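Local coordinates for VC0179-like protein (Escherichia coli, PDB 4XJ6) that probably joins ATP and GTP into cyclic GMP-AMP, as a bacterial homologue of cyclic GMP-AMP synthase, and binds nucleoside triphosphate with magnesium, at residues V171-N176 with R180-R185. Sequence-based numbering, arbitrary orientation.
Sequences VFEEKN and RIKIYR
Val171 pairs with Lys182 and Glu173 with Arg180 in a β hairpin of strands 170-174 and 179-183, part of the mixed sheet of the nucleotidyltransferase fold. Both are antiparallel hydrogen-bonded pairs, and the bonds are short: Lys182 N to Val171 O is 2.7 Å, with 167° at the hydrogen. Between them, Phe172 and Ile181 form a non-hydrogen-bonded pair, their CA atoms 4.6 Å apart. Here lies the tight side: both side chains turn to the face packed on helix 149-166, where each touches Leu160. CG1 of Ile181 stands anti to the backbone N, and the bend at chi2 (70°) brings Ile181 CD1 to 3.6 Å from Val171 O.

The reverse face, carrying Val171, Glu173, Arg180 and Lys182, is mostly charged and looser, with Val171 at one end. Glu173 and Arg180 run side by side, but their carboxylate and guanidinium planes are 85° apart, and Glu173 OE1 to Arg180 NH1, at 4.0 Å, is beyond a salt bridge. A water bridges instead, donating to Glu173 OE1 at 2.6 Å and accepting from Arg180 NH1 and Lys182 NZ. Direct salt bridges draw Arg180 NE to Asp191, a magnesium ligand that Arg180 probably positions, and Lys182 NZ to Glu127. Lys175, which contacts the bound 3'-deoxy-GTP, has its CE 4.0 Å above the plane of the Arg180 guanidinium, offset toward the rim. At the far end, exposed Tyr184 reaches back to Val171, whose CG2 lies 3.5 Å from Tyr184 CE2.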
loop_
_atom_site.group_PDB
_atom_site.type_symbol
_atom_site.label_atom_id
_atom_site.label_comp_id
_atom_site.label_asym_id
_atom_site.label_seq_id
_atom_site.Cartn_x
_atom_site.Cartn_y
_atom_site.Cartn_z
ATOM N N VAL A 171 11.534 6.282 11.421
ATOM C CA VAL A 171 11.159 7.661 11.114
ATOM C C VAL A 171 9.696 7.788 10.693
ATOM O O VAL A 171 9.238 7.093 9.785
ATOM C CB VAL A 171 12.052 8.246 10.000
ATOM C CG1 VAL A 171 11.529 9.604 9.552
ATOM C CG2 VAL A 171 13.494 8.351 10.473
ATOM N N PHE A 172 8.974 8.687 11.353
ATOM C CA PHE A 172 7.568 8.921 11.050
ATOM C C PHE A 172 7.395 9.834 9.838
ATOM O O PHE A 172 8.113 10.824 9.686
ATOM C CB PHE A 172 6.860 9.522 12.266
ATOM C CG PHE A 172 5.449 9.965 11.987
ATOM C CD1 PHE A 172 4.432 9.037 11.851
ATOM C CD2 PHE A 172 5.141 11.310 11.866
ATOM C CE1 PHE A 172 3.137 9.437 11.594
ATOM C CE2 PHE A 172 3.847 11.720 11.610
ATOM C CZ PHE A 172 2.842 10.781 11.474
ATOM N N GLU A 173 6.444 9.492 8.974
ATOM C CA GLU A 173 6.106 10.321 7.821
ATOM C C GLU A 173 4.592 10.388 7.646
ATOM O O GLU A 173 3.913 9.363 7.688
ATOM C CB GLU A 173 6.757 9.782 6.544
ATOM C CG GLU A 173 6.486 10.632 5.311
ATOM C CD GLU A 173 6.985 9.998 4.025
ATOM O OE1 GLU A 173 7.514 8.869 4.081
ATOM O OE2 GLU A 173 6.844 10.628 2.955
ATOM N N GLU A 174 4.065 11.594 7.453
ATOM C CA GLU A 174 2.632 11.759 7.244
ATOM C C GLU A 174 2.298 11.760 5.760
ATOM O O GLU A 174 2.837 12.555 4.994
ATOM C CB GLU A 174 2.123 13.048 7.891
ATOM C CG GLU A 174 0.615 13.227 7.769
ATOM C CD GLU A 174 0.087 14.326 8.665
ATOM O OE1 GLU A 174 0.845 15.276 8.954
ATOM O OE2 GLU A 174 -1.085 14.236 9.090
ATOM N N LYS A 175 1.411 10.855 5.364
ATOM C CA LYS A 175 0.929 10.806 3.992
ATOM C C LYS A 175 -0.481 11.380 3.952
ATOM O O LYS A 175 -1.012 11.798 4.980
ATOM C CB LYS A 175 0.954 9.373 3.459
ATOM C CG LYS A 175 2.283 8.660 3.663
ATOM C CD LYS A 175 3.369 9.212 2.751
ATOM C CE LYS A 175 3.071 8.907 1.290
ATOM N NZ LYS A 175 4.196 9.289 0.392
ATOM N N ASN A 176 -1.086 11.398 2.771
ATOM C CA ASN A 176 -2.430 11.944 2.621
ATOM C C ASN A 176 -3.505 11.024 3.190
ATOM O O ASN A 176 -4.528 11.487 3.694
ATOM C CB ASN A 176 -2.727 12.234 1.148
ATOM C CG ASN A 176 -1.775 13.251 0.550
ATOM O OD1 ASN A 176 -1.171 14.049 1.268
ATOM N ND2 ASN A 176 -1.639 13.231 -0.770
ATOM N N ARG A 180 2.836 6.907 8.171
ATOM C CA ARG A 180 3.841 5.931 7.771
ATOM C C ARG A 180 5.021 5.924 8.728
ATOM O O ARG A 180 5.540 6.977 9.095
ATOM C CB ARG A 180 4.332 6.214 6.350
ATOM C CG ARG A 180 5.555 5.403 5.949
ATOM C CD ARG A 180 5.953 5.676 4.506
ATOM N NE ARG A 180 4.959 5.157 3.573
ATOM C CZ ARG A 180 5.025 5.313 2.254
ATOM N NH1 ARG A 180 6.036 5.979 1.708
ATOM N NH2 ARG A 180 4.076 4.804 1.478
ATOM N N ILE A 181 5.435 4.732 9.141
ATOM C CA ILE A 181 6.663 4.590 9.905
ATOM C C ILE A 181 7.708 3.894 9.037
ATOM O O ILE A 181 7.473 2.812 8.501
ATOM C CB ILE A 181 6.434 3.820 11.237
ATOM C CG1 ILE A 181 7.729 3.756 12.052
ATOM C CG2 ILE A 181 5.837 2.431 11.001
ATOM C CD1 ILE A 181 8.141 5.093 12.630
ATOM N N LYS A 182 8.854 4.543 8.869
ATOM C CA LYS A 182 9.915 4.006 8.029
ATOM C C LYS A 182 10.983 3.344 8.885
ATOM O O LYS A 182 11.524 3.963 9.797
ATOM C CB LYS A 182 10.536 5.110 7.172
ATOM C CG LYS A 182 9.553 5.805 6.243
ATOM C CD LYS A 182 10.168 7.054 5.633
ATOM C CE LYS A 182 11.336 6.711 4.722
ATOM N NZ LYS A 182 10.890 5.968 3.509
ATOM N N ILE A 183 11.281 2.086 8.586
ATOM C CA ILE A 183 12.291 1.349 9.328
ATOM C C ILE A 183 13.513 1.110 8.443
ATOM O O ILE A 183 13.576 0.126 7.707
ATOM C CB ILE A 183 11.742 0.009 9.838
ATOM C CG1 ILE A 183 10.358 0.210 10.459
ATOM C CG2 ILE A 183 12.701 -0.614 10.839
ATOM C CD1 ILE A 183 9.669 -1.074 10.851
ATOM N N TYR A 184 14.477 2.026 8.528
ATOM C CA TYR A 184 15.640 2.051 7.636
ATOM C C TYR A 184 16.448 0.758 7.636
ATOM O O TYR A 184 16.788 0.234 6.575
ATOM C CB TYR A 184 16.565 3.218 8.006
ATOM C CG TYR A 184 15.973 4.584 7.755
ATOM C CD1 TYR A 184 14.982 4.766 6.801
ATOM C CD2 TYR A 184 16.405 5.691 8.471
ATOM C CE1 TYR A 184 14.436 6.013 6.568
ATOM C CE2 TYR A 184 15.864 6.944 8.245
ATOM C CZ TYR A 184 14.880 7.098 7.292
ATOM O OH TYR A 184 14.340 8.342 7.063
ATOM N N ARG A 185 16.762 0.255 8.827
ATOM C CA ARG A 185 17.596 -0.934 8.963
ATOM C C ARG A 185 16.967 -2.162 8.305
ATOM O O ARG A 185 17.668 -3.102 7.934
ATOM C CB ARG A 185 17.875 -1.217 10.443
ATOM C CG ARG A 185 18.668 -0.120 11.142
ATOM C CD ARG A 185 18.698 -0.306 12.653
ATOM N NE ARG A 185 19.278 0.855 13.327
ATOM C CZ ARG A 185 20.258 0.791 14.222
ATOM N NH1 ARG A 185 20.769 -0.383 14.566
ATOM N NH2 ARG A 185 20.724 1.900 14.778
HETATM O O HOH W 1 8.679 7.460 2.301
#